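Similar to yteR (Bacilus subtilis) (Clostridium acetobutylicum, PDB 4WU0) probably acts as a glycoside hydrolase of family 105, cleaving an unsaturated sugar from fragments of pectic rhamnogalacturonan. Local coordinates at residues Y27-D32 with L348-L353; K15-T20 with N343-L348; H176-S181 with T191-H196; G172-A177 with R200-Y205. All blocks are in the same frame, centred on the assembly; numbering follows the deposited sequence.

Interaction 1: residues Y27-D32 with L348-L353; sequences YGLTLD and LGPFLL
Two near-parallel helices, 25-41 and 345-360, meet here in the helical barrel of this glycoside hydrolase, an arrangement consistent with neighbouring inner helices of an (alpha/alpha)6 toroid. Over these segments the axes come within 7.5 Å at an angle of 20°. Gly349 is what allows this closeness: having no side chain, it brings its CA to 3.8 Å from CA of Thr30, with CG of Leu29 packed where a side chain would otherwise start. Leu29 then folds beside this seam. Its CG stands anti to the backbone N (chi1 170°), so that the two methyls are split between two partners: CD2 lies 3.7 Å from CD of Pro350, which it crosses at about a right angle, and CD1 lies 3.9 Å from CD1 of Leu353. On the flank bearing Thr30, CD1 of Leu352 presses against the carbonyl O of Thr30 at 3.6 Å. The Thr30 hydroxyl is engaged within its own helix, where OG1 bonds to the carbonyl O of Glu26 one turn back. No hydrogen bond joins the two segments; they meet through van der Waals contact. Pro350, whose N makes no bond to the preceding turn, kinks helix 345-360 at this seam. Beyond the pair, helix 264-279 meets Pro350 and Leu353, helix 4-14 packs on Leu348 and Leu352, and helices 44-54 and 80-90 flank helix 25-41 at Leu31.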
loop_
_atom_site.group_PDB
_atom_site.type_symbol
_atom_site.label_atom_id
_atom_site.label_comp_id
_atom_site.label_asym_id
_atom_site.label_seq_id
_atom_site.Cartn_x
_atom_site.Cartn_y
_atom_site.Cartn_z
ATOM N N TYR A 27 4.582 -6.806 6.245
ATOM C CA TYR A 27 4.309 -7.312 7.577
ATOM C C TYR A 27 3.675 -6.222 8.447
ATOM O O TYR A 27 2.666 -6.459 9.108
ATOM C CB TYR A 27 5.601 -7.871 8.193
ATOM C CG TYR A 27 6.223 -9.002 7.397
ATOM C CD1 TYR A 27 5.468 -9.765 6.522
ATOM C CD2 TYR A 27 7.568 -9.317 7.543
ATOM C CE1 TYR A 27 6.046 -10.825 5.807
ATOM C CE2 TYR A 27 8.159 -10.343 6.828
ATOM C CZ TYR A 27 7.372 -11.111 5.976
ATOM O OH TYR A 27 7.937 -12.140 5.267
ATOM N N GLY A 28 4.216 -5.006 8.409
ATOM C CA GLY A 28 3.561 -3.886 9.072
ATOM C C GLY A 28 2.168 -3.636 8.512
ATOM O O GLY A 28 1.237 -3.298 9.246
ATOM N N LEU A 29 2.031 -3.776 7.201
ATOM C CA LEU A 29 0.735 -3.610 6.541
ATOM C C LEU A 29 -0.320 -4.591 7.101
ATOM O O LEU A 29 -1.464 -4.215 7.378
ATOM C CB LEU A 29 0.904 -3.824 5.043
ATOM C CG LEU A 29 -0.320 -3.926 4.148
ATOM C CD1 LEU A 29 -1.195 -2.686 4.183
ATOM C CD2 LEU A 29 0.145 -4.199 2.726
ATOM N N THR A 30 0.078 -5.845 7.263
ATOM C CA THR A 30 -0.815 -6.868 7.790
ATOM C C THR A 30 -1.139 -6.556 9.249
ATOM O O THR A 30 -2.282 -6.684 9.686
ATOM C CB THR A 30 -0.194 -8.261 7.622
ATOM O OG1 THR A 30 -0.096 -8.561 6.225
ATOM C CG2 THR A 30 -1.030 -9.335 8.294
ATOM N N LEU A 31 -0.134 -6.129 10.012
ATOM C CA LEU A 31 -0.377 -5.756 11.381
ATOM C C LEU A 31 -1.296 -4.532 11.507
ATOM O O LEU A 31 -2.083 -4.439 12.463
ATOM C CB LEU A 31 0.941 -5.505 12.130
ATOM C CG LEU A 31 1.830 -6.734 12.301
ATOM C CD1 LEU A 31 3.111 -6.344 13.036
ATOM C CD2 LEU A 31 1.121 -7.856 13.053
ATOM N N ASP A 32 -1.184 -3.596 10.560
ATOM C CA ASP A 32 -2.058 -2.425 10.524
ATOM C C ASP A 32 -3.525 -2.887 10.360
ATOM O O ASP A 32 -4.436 -2.289 10.917
ATOM C CB ASP A 32 -1.662 -1.485 9.363
ATOM C CG ASP A 32 -0.346 -0.704 9.608
ATOM O OD1 ASP A 32 0.013 -0.482 10.777
ATOM O OD2 ASP A 32 0.329 -0.271 8.628
ATOM N N LEU A 348 -3.110 -9.974 2.328
ATOM C CA LEU A 348 -3.851 -10.122 3.579
ATOM C C LEU A 348 -4.131 -8.783 4.239
ATOM O O LEU A 348 -5.223 -8.537 4.731
ATOM C CB LEU A 348 -3.092 -11.019 4.567
ATOM C CG LEU A 348 -2.933 -12.477 4.168
ATOM C CD1 LEU A 348 -1.874 -13.171 5.012
ATOM C CD2 LEU A 348 -4.231 -13.214 4.296
ATOM N N GLY A 349 -3.129 -7.933 4.313
ATOM C CA GLY A 349 -3.313 -6.636 4.948
ATOM C C GLY A 349 -4.408 -5.812 4.309
ATOM O O GLY A 349 -5.318 -5.344 4.987
ATOM N N PRO A 350 -4.318 -5.600 2.987
ATOM C CA PRO A 350 -5.372 -4.840 2.309
ATOM C C PRO A 350 -6.737 -5.488 2.440
ATOM O O PRO A 350 -7.734 -4.781 2.548
ATOM C CB PRO A 350 -4.895 -4.823 0.847
ATOM C CG PRO A 350 -3.400 -4.851 0.981
ATOM C CD PRO A 350 -3.123 -5.767 2.130
ATOM N N PHE A 351 -6.800 -6.813 2.435
ATOM C CA PHE A 351 -8.093 -7.475 2.629
ATOM C C PHE A 351 -8.670 -7.197 4.026
ATOM O O PHE A 351 -9.858 -6.909 4.179
ATOM C CB PHE A 351 -8.026 -8.980 2.365
ATOM C CG PHE A 351 -9.356 -9.646 2.553
ATOM C CD1 PHE A 351 -10.308 -9.574 1.568
ATOM C CD2 PHE A 351 -9.685 -10.257 3.752
ATOM C CE1 PHE A 351 -11.581 -10.137 1.760
ATOM C CE2 PHE A 351 -10.933 -10.831 3.931
ATOM C CZ PHE A 351 -11.882 -10.757 2.917
ATOM N N LEU A 352 -7.844 -7.258 5.061
ATOM C CA LEU A 352 -8.292 -6.895 6.396
ATOM C C LEU A 352 -8.803 -5.467 6.449
ATOM O O LEU A 352 -9.832 -5.187 7.068
ATOM C CB LEU A 352 -7.124 -7.001 7.373
ATOM C CG LEU A 352 -6.657 -8.398 7.758
ATOM C CD1 LEU A 352 -5.269 -8.330 8.394
ATOM C CD2 LEU A 352 -7.669 -8.993 8.731
ATOM N N LEU A 353 -8.051 -4.551 5.830
ATOM C CA LEU A 353 -8.414 -3.137 5.841
ATOM C C LEU A 353 -9.707 -2.864 5.078
ATOM O O LEU A 353 -10.559 -2.097 5.542
ATOM C CB LEU A 353 -7.263 -2.275 5.282
ATOM C CG LEU A 353 -6.001 -2.306 6.144
ATOM C CD1 LEU A 353 -4.806 -1.690 5.398
ATOM C CD2 LEU A 353 -6.225 -1.547 7.452
#

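Interaction 2: residues K15-T20 with N343-L348; sequences KNITLT and NEPKGL
Ile17 sets both of its branches against residues 343-348, meeting Asn343 with each and Leu348 with one. With CG1 beside the backbone N (chi1 -59°), the longer branch carries CD1 to 3.8 Å from CB of Asn343, the two side chains crossing at about a right angle. The other branch, CG2, lies 3.7 Å from the carbonyl O of Asn343 and meets CD1 of Leu348 tip to tip at 4.0 Å. Leu19 approaches obliquely, placing CD2 3.6 Å from CG of the Pro345 ring, while CG2 of Ile17 touches the same ring carbon more loosely. The Lys15 and Asn343 side chains cross at about a right angle, CD of Lys15 being 3.8 Å from ND2 of Asn343. The polar ends of both are anchored elsewhere: Lys15 NZ bonds to Thr306, and the Asn343 amide to Leu313 N and Asn312 OD1. The contact thus sets the end of one helix against the start of another. Asn16, at positive phi, closes helix 4-14 in a Schellman motif, and Glu344 is the N-cap of helix 345-360. The capping carboxylate oxygen, Glu344 OE2, is gripped twice, by Lys346 N at 3.0 Å and in a salt bridge by Lys346 NZ at 2.8 Å, both donors standing above the carboxylate plane. Such double gripping would be expected to favour the ionised carboxylate. Lys346 NZ is also bonded to the carbonyl O of Tyr318, whose ring it meets in a cation-pi contact.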
loop_
_atom_site.group_PDB
_atom_site.type_symbol
_atom_site.label_atom_id
_atom_site.label_comp_id
_atom_site.label_asym_id
_atom_site.label_seq_id
_atom_site.Cartn_x
_atom_site.Cartn_y
_atom_site.Cartn_z
ATOM N N LYS A 15 -2.886 -19.831 11.412
ATOM C CA LYS A 15 -2.100 -20.457 10.354
ATOM C C LYS A 15 -0.619 -20.089 10.497
ATOM O O LYS A 15 0.225 -20.559 9.738
ATOM C CB LYS A 15 -2.639 -20.052 8.974
ATOM C CG LYS A 15 -4.030 -20.639 8.644
ATOM C CD LYS A 15 -4.613 -20.026 7.353
ATOM C CE LYS A 15 -6.061 -20.413 7.105
ATOM N NZ LYS A 15 -6.228 -21.831 6.738
ATOM N N ASN A 16 -0.329 -19.248 11.485
ATOM C CA ASN A 16 1.027 -18.751 11.763
ATOM C C ASN A 16 1.754 -18.237 10.525
ATOM O O ASN A 16 2.883 -18.620 10.230
ATOM C CB ASN A 16 1.869 -19.811 12.487
ATOM C CG ASN A 16 3.033 -19.202 13.246
ATOM O OD1 ASN A 16 2.960 -18.057 13.718
ATOM N ND2 ASN A 16 4.129 -19.951 13.346
ATOM N N ILE A 17 1.081 -17.366 9.799
ATOM C CA ILE A 17 1.659 -16.742 8.618
ATOM C C ILE A 17 2.931 -16.007 9.026
ATOM O O ILE A 17 2.959 -15.309 10.034
ATOM C CB ILE A 17 0.647 -15.759 8.006
ATOM C CG1 ILE A 17 -0.650 -16.482 7.617
ATOM C CG2 ILE A 17 1.225 -15.049 6.808
ATOM C CD1 ILE A 17 -0.481 -17.626 6.677
ATOM N N THR A 18 3.983 -16.187 8.239
ATOM C CA THR A 18 5.277 -15.588 8.535
ATOM C C THR A 18 5.231 -14.068 8.392
ATOM O O THR A 18 4.919 -13.533 7.322
ATOM C CB THR A 18 6.362 -16.133 7.599
ATOM O OG1 THR A 18 6.383 -17.567 7.640
ATOM C CG2 THR A 18 7.730 -15.618 7.995
ATOM N N LEU A 19 5.566 -13.378 9.480
ATOM C CA LEU A 19 5.624 -11.929 9.498
ATOM C C LEU A 19 6.919 -11.433 10.122
ATOM O O LEU A 19 7.027 -10.254 10.465
ATOM C CB LEU A 19 4.436 -11.367 10.297
ATOM C CG LEU A 19 3.040 -11.763 9.815
ATOM C CD1 LEU A 19 1.977 -11.357 10.820
ATOM C CD2 LEU A 19 2.743 -11.130 8.441
ATOM N N THR A 20 7.904 -12.326 10.258
ATOM C CA THR A 20 9.075 -12.056 11.107
ATOM C C THR A 20 10.443 -12.385 10.483
ATOM O O THR A 20 11.452 -12.325 11.183
ATOM C CB THR A 20 8.937 -12.815 12.462
ATOM O OG1 THR A 20 8.634 -14.191 12.218
ATOM C CG2 THR A 20 7.795 -12.201 13.310
ATOM N N ASN A 343 -2.406 -16.491 0.943
ATOM C CA ASN A 343 -2.038 -16.114 2.301
ATOM C C ASN A 343 -0.722 -15.353 2.394
ATOM O O ASN A 343 0.066 -15.562 3.299
ATOM C CB ASN A 343 -2.084 -17.322 3.228
ATOM C CG ASN A 343 -3.482 -17.868 3.367
ATOM O OD1 ASN A 343 -4.457 -17.160 3.090
ATOM N ND2 ASN A 343 -3.594 -19.112 3.778
ATOM N N GLU A 344 -0.535 -14.459 1.436
ATOM C CA GLU A 344 0.609 -13.570 1.369
ATOM C C GLU A 344 0.229 -12.219 1.968
ATOM O O GLU A 344 -0.760 -11.618 1.571
ATOM C CB GLU A 344 1.043 -13.435 -0.096
ATOM C CG GLU A 344 1.828 -12.196 -0.470
ATOM C CD GLU A 344 3.075 -12.028 0.338
ATOM O OE1 GLU A 344 3.726 -13.048 0.663
ATOM O OE2 GLU A 344 3.402 -10.860 0.648
ATOM N N PRO A 345 1.034 -11.729 2.918
ATOM C CA PRO A 345 0.751 -10.454 3.570
ATOM C C PRO A 345 0.473 -9.245 2.672
ATOM O O PRO A 345 -0.305 -8.375 3.077
ATOM C CB PRO A 345 1.983 -10.256 4.452
ATOM C CG PRO A 345 2.340 -11.641 4.852
ATOM C CD PRO A 345 2.136 -12.439 3.601
ATOM N N LYS A 346 1.065 -9.177 1.484
ATOM C CA LYS A 346 0.777 -8.070 0.580
ATOM C C LYS A 346 -0.707 -8.044 0.172
ATOM O O LYS A 346 -1.242 -6.983 -0.141
ATOM C CB LYS A 346 1.659 -8.138 -0.655
ATOM C CG LYS A 346 3.138 -7.908 -0.389
ATOM C CD LYS A 346 3.966 -8.173 -1.635
ATOM C CE LYS A 346 5.400 -8.554 -1.311
ATOM N NZ LYS A 346 5.511 -9.980 -1.003
ATOM N N GLY A 347 -1.368 -9.199 0.219
ATOM C CA GLY A 347 -2.812 -9.272 0.015
ATOM C C GLY A 347 -3.623 -9.284 1.307
ATOM O O GLY A 347 -4.696 -8.691 1.380
ATOM N N LEU A 348 -3.110 -9.974 2.328
ATOM C CA LEU A 348 -3.851 -10.122 3.579
ATOM C C LEU A 348 -4.131 -8.783 4.239
ATOM O O LEU A 348 -5.223 -8.537 4.731
ATOM C CB LEU A 348 -3.092 -11.019 4.567
ATOM C CG LEU A 348 -2.933 -12.477 4.168
ATOM C CD1 LEU A 348 -1.874 -13.171 5.012
ATOM C CD2 LEU A 348 -4.231 -13.214 4.296
#

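Interaction 3: residues H176-S181 with T191-H196; sequences HAYDES and TGLSPH
A single antiparallel bridge joins the loop at 192-194 to the other edge of strand 177-179, which is already paired with strand 126-128. Tyr178 and Leu193 form the non-hydrogen-bonded pair, their CA atoms 4.4 Å apart, and are flanked by two backbone bonds. Ser194 N donates to Ala177 O at 2.9 Å, and Asp179 N donates to Gly192 O at 2.9 Å, the latter almost straight at 168°. In each case the donor stands somewhat above the carbonyl plane. One step further, a side chain takes over from the backbone: OG of Ser194, held in the crowded position between its own N and carbonyl carbon (chi1 62°), accepts from Ala177 N at 3.1 Å. A weak bond from His176 N to His196 O follows at the next residue. Around the bridge, CD2 of Leu193 lies 3.8 Å from CB of Tyr178, and both side chains also rest on Leu166 of helix 152-166. Gly192, at positive phi and without a side chain, fits closely against the backbone of Asp179. The ends of the loop joining the segments are ordered by local turns. Thr191 OG1 accepts from Leu193 N in an ST turn; Asp179 OD1 takes both Ser181 N, in an Asx turn, and Ser181 OG, while OD2 receives the backbone N of Thr183 and of Glu184. The Tyr178 ring meets Thr191 O at its edge, near the ring plane, with CE1 3.2 Å from that oxygen.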
loop_
_atom_site.group_PDB
_atom_site.type_symbol
_atom_site.label_atom_id
_atom_site.label_comp_id
_atom_site.label_asym_id
_atom_site.label_seq_id
_atom_site.Cartn_x
_atom_site.Cartn_y
_atom_site.Cartn_z
ATOM N N HIS A 176 3.396 1.878 -13.343
ATOM C CA HIS A 176 4.053 1.362 -12.149
ATOM C C HIS A 176 5.259 2.235 -11.726
ATOM O O HIS A 176 5.403 2.584 -10.559
ATOM C CB HIS A 176 4.496 -0.064 -12.454
ATOM C CG HIS A 176 5.102 -0.808 -11.303
ATOM N ND1 HIS A 176 5.506 -2.121 -11.423
ATOM C CD2 HIS A 176 5.388 -0.442 -10.033
ATOM C CE1 HIS A 176 6.019 -2.527 -10.278
ATOM N NE2 HIS A 176 5.940 -1.538 -9.413
ATOM N N ALA A 177 6.094 2.616 -12.689
ATOM C CA ALA A 177 7.329 3.322 -12.375
ATOM C C ALA A 177 7.774 4.275 -13.471
ATOM O O ALA A 177 7.345 4.182 -14.636
ATOM C CB ALA A 177 8.447 2.319 -12.100
ATOM N N TYR A 178 8.694 5.153 -13.069
ATOM C CA TYR A 178 9.213 6.256 -13.865
ATOM C C TYR A 178 10.705 6.374 -13.569
ATOM O O TYR A 178 11.094 6.365 -12.405
ATOM C CB TYR A 178 8.496 7.544 -13.440
ATOM C CG TYR A 178 9.079 8.837 -13.937
ATOM C CD1 TYR A 178 9.131 9.134 -15.289
ATOM C CD2 TYR A 178 9.555 9.786 -13.040
ATOM C CE1 TYR A 178 9.661 10.338 -15.740
ATOM C CE2 TYR A 178 10.074 10.994 -13.482
ATOM C CZ TYR A 178 10.117 11.264 -14.830
ATOM O OH TYR A 178 10.637 12.473 -15.258
ATOM N N ASP A 179 11.528 6.470 -14.613
ATOM C CA ASP A 179 12.954 6.735 -14.474
ATOM C C ASP A 179 13.241 8.116 -15.063
ATOM O O ASP A 179 13.265 8.295 -16.274
ATOM C CB ASP A 179 13.788 5.699 -15.222
ATOM C CG ASP A 179 15.275 5.896 -15.024
ATOM O OD1 ASP A 179 15.676 6.871 -14.364
ATOM O OD2 ASP A 179 16.054 5.084 -15.544
ATOM N N GLU A 180 13.463 9.084 -14.193
ATOM C CA GLU A 180 13.710 10.461 -14.610
ATOM C C GLU A 180 14.915 10.561 -15.546
ATOM O O GLU A 180 14.977 11.441 -16.406
ATOM C CB GLU A 180 13.942 11.286 -13.346
ATOM C CG GLU A 180 14.391 12.675 -13.526
ATOM C CD GLU A 180 14.297 13.410 -12.223
ATOM O OE1 GLU A 180 15.302 13.439 -11.465
ATOM O OE2 GLU A 180 13.192 13.913 -11.953
ATOM N N SER A 181 15.858 9.635 -15.390
ATOM C CA SER A 181 17.085 9.661 -16.167
ATOM C C SER A 181 16.875 8.949 -17.493
ATOM O O SER A 181 17.685 9.080 -18.401
ATOM C CB SER A 181 18.228 9.018 -15.383
ATOM O OG SER A 181 18.146 7.609 -15.389
ATOM N N THR A 191 9.065 9.168 -22.256
ATOM C CA THR A 191 8.412 9.553 -21.020
ATOM C C THR A 191 9.106 9.034 -19.771
ATOM O O THR A 191 8.800 9.462 -18.660
ATOM C CB THR A 191 7.034 8.941 -20.961
ATOM O OG1 THR A 191 7.190 7.517 -20.997
ATOM C CG2 THR A 191 6.187 9.406 -22.128
ATOM N N GLY A 192 10.010 8.080 -19.937
ATOM C CA GLY A 192 10.655 7.464 -18.785
ATOM C C GLY A 192 9.797 6.427 -18.086
ATOM O O GLY A 192 10.204 5.867 -17.077
ATOM N N LEU A 193 8.610 6.169 -18.611
ATOM C CA LEU A 193 7.658 5.316 -17.906
ATOM C C LEU A 193 7.800 3.837 -18.232
ATOM O O LEU A 193 8.237 3.454 -19.315
ATOM C CB LEU A 193 6.232 5.762 -18.197
ATOM C CG LEU A 193 5.986 7.176 -17.665
ATOM C CD1 LEU A 193 4.768 7.804 -18.307
ATOM C CD2 LEU A 193 5.880 7.155 -16.130
ATOM N N SER A 194 7.401 3.015 -17.264
ATOM C CA SER A 194 7.362 1.572 -17.467
ATOM C C SER A 194 6.178 1.231 -18.386
ATOM O O SER A 194 5.346 2.084 -18.661
ATOM C CB SER A 194 7.266 0.854 -16.120
ATOM O OG SER A 194 6.074 1.200 -15.434
ATOM N N PRO A 195 6.102 -0.021 -18.883
ATOM C CA PRO A 195 5.137 -0.285 -19.956
ATOM C C PRO A 195 3.668 -0.455 -19.559
ATOM O O PRO A 195 2.794 -0.271 -20.426
ATOM C CB PRO A 195 5.650 -1.609 -20.559
ATOM C CG PRO A 195 7.087 -1.636 -20.202
ATOM C CD PRO A 195 7.149 -1.061 -18.842
ATOM N N HIS A 196 3.406 -0.835 -18.313
ATOM C CA HIS A 196 2.070 -1.268 -17.924
ATOM C C HIS A 196 1.520 -0.705 -16.635
ATOM O O HIS A 196 2.249 -0.280 -15.730
ATOM C CB HIS A 196 2.016 -2.803 -17.839
ATOM C CG HIS A 196 2.046 -3.461 -19.175
ATOM N ND1 HIS A 196 0.994 -3.375 -20.057
ATOM C CD2 HIS A 196 3.020 -4.162 -19.814
ATOM C CE1 HIS A 196 1.303 -4.013 -21.172
ATOM N NE2 HIS A 196 2.529 -4.496 -21.047
#

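Interaction 4: residues G172-A177 with R200-Y205; sequences GLLYHA and RAMGWY
Leu174 is gripped between two side chains that rise from one face of helix 199-215. Its CD2 methyl sits over one face of the Tyr205 ring, 4.0 Å from the centroid and displaced toward the rim, in a CH-pi contact; the two side chains cross at about a right angle. Its CB rests against the sulphur of Met202, 3.8 Å from SD. The same sulphur serves the backbone, since Leu174 N makes a weak hydrogen bond to SD at 3.4 Å. Met202 reaches this position by bending at both chi2 and chi3 (each -65°), which brings the thioether back toward the loop and sets its CE near CD2 of Leu173. One turn before Tyr205, the Ala201 methyl meets the imidazole of His176 obliquely, CB lying 3.8 Å from CD2. A second shell helps to position these groups. The Tyr205 hydroxyl bonds to the carbonyl O of Phe159, holding the ring that receives Leu174, and His176 is set by a hydrogen bond between its ND1 and Tyr335 OH and a weak one between NE2 and Asp130 OD1. Leu129 backs both Leu174 and Ala201, while helix 223-240 packs on Leu173 and Tyr205. The extended connection after helix 152-166 is thereby laid along the first turns of helix 199-215, consistent with a long inter-helix connection of the (alpha/alpha)6 barrel expected for this family.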
loop_
_atom_site.group_PDB
_atom_site.type_symbol
_atom_site.label_atom_id
_atom_site.label_comp_id
_atom_site.label_asym_id
_atom_site.label_seq_id
_atom_site.Cartn_x
_atom_site.Cartn_y
_atom_site.Cartn_z
ATOM N N GLY A 172 -6.178 7.690 -17.736
ATOM C CA GLY A 172 -6.180 8.202 -16.378
ATOM C C GLY A 172 -5.485 7.313 -15.366
ATOM O O GLY A 172 -5.323 7.682 -14.204
ATOM N N LEU A 173 -5.033 6.143 -15.807
ATOM C CA LEU A 173 -4.276 5.256 -14.941
ATOM C C LEU A 173 -2.827 5.734 -14.841
ATOM O O LEU A 173 -2.365 6.517 -15.679
ATOM C CB LEU A 173 -4.351 3.825 -15.470
ATOM C CG LEU A 173 -5.748 3.199 -15.544
ATOM C CD1 LEU A 173 -5.704 1.905 -16.330
ATOM C CD2 LEU A 173 -6.326 2.920 -14.152
ATOM N N LEU A 174 -2.121 5.276 -13.805
ATOM C CA LEU A 174 -0.713 5.612 -13.617
ATOM C C LEU A 174 0.143 4.365 -13.774
ATOM O O LEU A 174 -0.180 3.290 -13.260
ATOM C CB LEU A 174 -0.452 6.225 -12.228
ATOM C CG LEU A 174 -0.862 7.679 -11.993
ATOM C CD1 LEU A 174 -2.360 7.837 -11.998
ATOM C CD2 LEU A 174 -0.281 8.210 -10.683
ATOM N N TYR A 175 1.225 4.512 -14.517
ATOM C CA TYR A 175 2.166 3.430 -14.719
ATOM C C TYR A 175 2.890 3.101 -13.422
ATOM O O TYR A 175 3.025 3.935 -12.536
ATOM C CB TYR A 175 3.183 3.802 -15.792
ATOM C CG TYR A 175 2.586 4.015 -17.147
ATOM C CD1 TYR A 175 2.393 2.955 -18.012
ATOM C CD2 TYR A 175 2.208 5.280 -17.566
ATOM C CE1 TYR A 175 1.832 3.154 -19.269
ATOM C CE2 TYR A 175 1.642 5.474 -18.807
ATOM C CZ TYR A 175 1.460 4.408 -19.645
ATOM O OH TYR A 175 0.911 4.604 -20.888
ATOM N N HIS A 176 3.396 1.878 -13.343
ATOM C CA HIS A 176 4.053 1.362 -12.149
ATOM C C HIS A 176 5.259 2.235 -11.726
ATOM O O HIS A 176 5.403 2.584 -10.559
ATOM C CB HIS A 176 4.496 -0.064 -12.454
ATOM C CG HIS A 176 5.102 -0.808 -11.303
ATOM N ND1 HIS A 176 5.506 -2.121 -11.423
ATOM C CD2 HIS A 176 5.388 -0.442 -10.033
ATOM C CE1 HIS A 176 6.019 -2.527 -10.278
ATOM N NE2 HIS A 176 5.940 -1.538 -9.413
ATOM N N ALA A 177 6.094 2.616 -12.689
ATOM C CA ALA A 177 7.329 3.322 -12.375
ATOM C C ALA A 177 7.774 4.275 -13.471
ATOM O O ALA A 177 7.345 4.182 -14.636
ATOM C CB ALA A 177 8.447 2.319 -12.100
ATOM N N ARG A 200 -1.493 -3.810 -8.327
ATOM C CA ARG A 200 -1.067 -3.489 -6.970
ATOM C C ARG A 200 -0.418 -2.099 -6.884
ATOM O O ARG A 200 -0.594 -1.406 -5.887
ATOM C CB ARG A 200 -0.140 -4.565 -6.396
ATOM C CG ARG A 200 0.414 -4.153 -5.035
ATOM C CD ARG A 200 0.828 -5.286 -4.107
ATOM N NE ARG A 200 2.041 -5.993 -4.517
ATOM C CZ ARG A 200 2.110 -7.286 -4.809
ATOM N NH1 ARG A 200 3.280 -7.818 -5.109
ATOM N NH2 ARG A 200 1.042 -8.069 -4.754
ATOM N N ALA A 201 0.278 -1.687 -7.923
ATOM C CA ALA A 201 0.888 -0.355 -7.924
ATOM C C ALA A 201 -0.164 0.737 -7.854
ATOM O O ALA A 201 -0.039 1.695 -7.061
ATOM C CB ALA A 201 1.756 -0.183 -9.112
ATOM N N MET A 202 -1.215 0.630 -8.662
ATOM C CA MET A 202 -2.316 1.567 -8.505
ATOM C C MET A 202 -2.940 1.465 -7.127
ATOM O O MET A 202 -3.324 2.466 -6.553
ATOM C CB MET A 202 -3.391 1.362 -9.569
ATOM C CG MET A 202 -3.072 1.996 -10.903
ATOM S SD MET A 202 -2.985 3.807 -10.859
ATOM C CE MET A 202 -4.671 4.301 -10.467
ATOM N N GLY A 203 -3.064 0.254 -6.595
ATOM C CA GLY A 203 -3.577 0.062 -5.246
ATOM C C GLY A 203 -2.750 0.819 -4.207
ATOM O O GLY A 203 -3.299 1.481 -3.336
ATOM N N TRP A 204 -1.425 0.723 -4.286
ATOM C CA TRP A 204 -0.572 1.459 -3.366
ATOM C C TRP A 204 -0.873 2.950 -3.420
ATOM O O TRP A 204 -0.983 3.615 -2.396
ATOM C CB TRP A 204 0.899 1.278 -3.704
ATOM C CG TRP A 204 1.512 -0.106 -3.427
ATOM C CD1 TRP A 204 2.290 -0.833 -4.289
ATOM C CD2 TRP A 204 1.445 -0.882 -2.215
ATOM N NE1 TRP A 204 2.705 -1.990 -3.694
ATOM C CE2 TRP A 204 2.188 -2.053 -2.431
ATOM C CE3 TRP A 204 0.830 -0.704 -0.973
ATOM C CZ2 TRP A 204 2.322 -3.041 -1.470
ATOM C CZ3 TRP A 204 0.980 -1.685 -0.018
ATOM C CH2 TRP A 204 1.724 -2.835 -0.268
ATOM N N TYR A 205 -0.985 3.476 -4.636
ATOM C CA TYR A 205 -1.145 4.912 -4.800
ATOM C C TYR A 205 -2.499 5.385 -4.265
ATOM O O TYR A 205 -2.572 6.427 -3.599
ATOM C CB TYR A 205 -0.961 5.333 -6.260
ATOM C CG TYR A 205 -0.839 6.824 -6.460
ATOM C CD1 TYR A 205 0.266 7.524 -6.009
ATOM C CD2 TYR A 205 -1.817 7.527 -7.137
ATOM C CE1 TYR A 205 0.383 8.910 -6.195
ATOM C CE2 TYR A 205 -1.695 8.897 -7.349
ATOM C CZ TYR A 205 -0.602 9.573 -6.868
ATOM O OH TYR A 205 -0.503 10.922 -7.047
#

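How the interactions relate
From the N terminus, residues 15-20 open interaction 2 and residues 27-32 open interaction 1; the two close in the same order, at 343-348 and 348-353, so they cross. Sharing Leu348, they bring the start of the chain onto its last helix, consistent with closure of the helical ring. Interactions 3 and 4 nest inside both long loops. They begin from overlapping stretches that share His176 and Ala177; interaction 3 closes first, at 191-196, within the loop that interaction 4 closes at 200-205; the latter ties the loop leading into strand 177-179 to helix 199-215. That helix also reaches the other two contacts: Trp204 touches Leu29 of interaction 1, and Arg200 touches Lys346 of interaction 2.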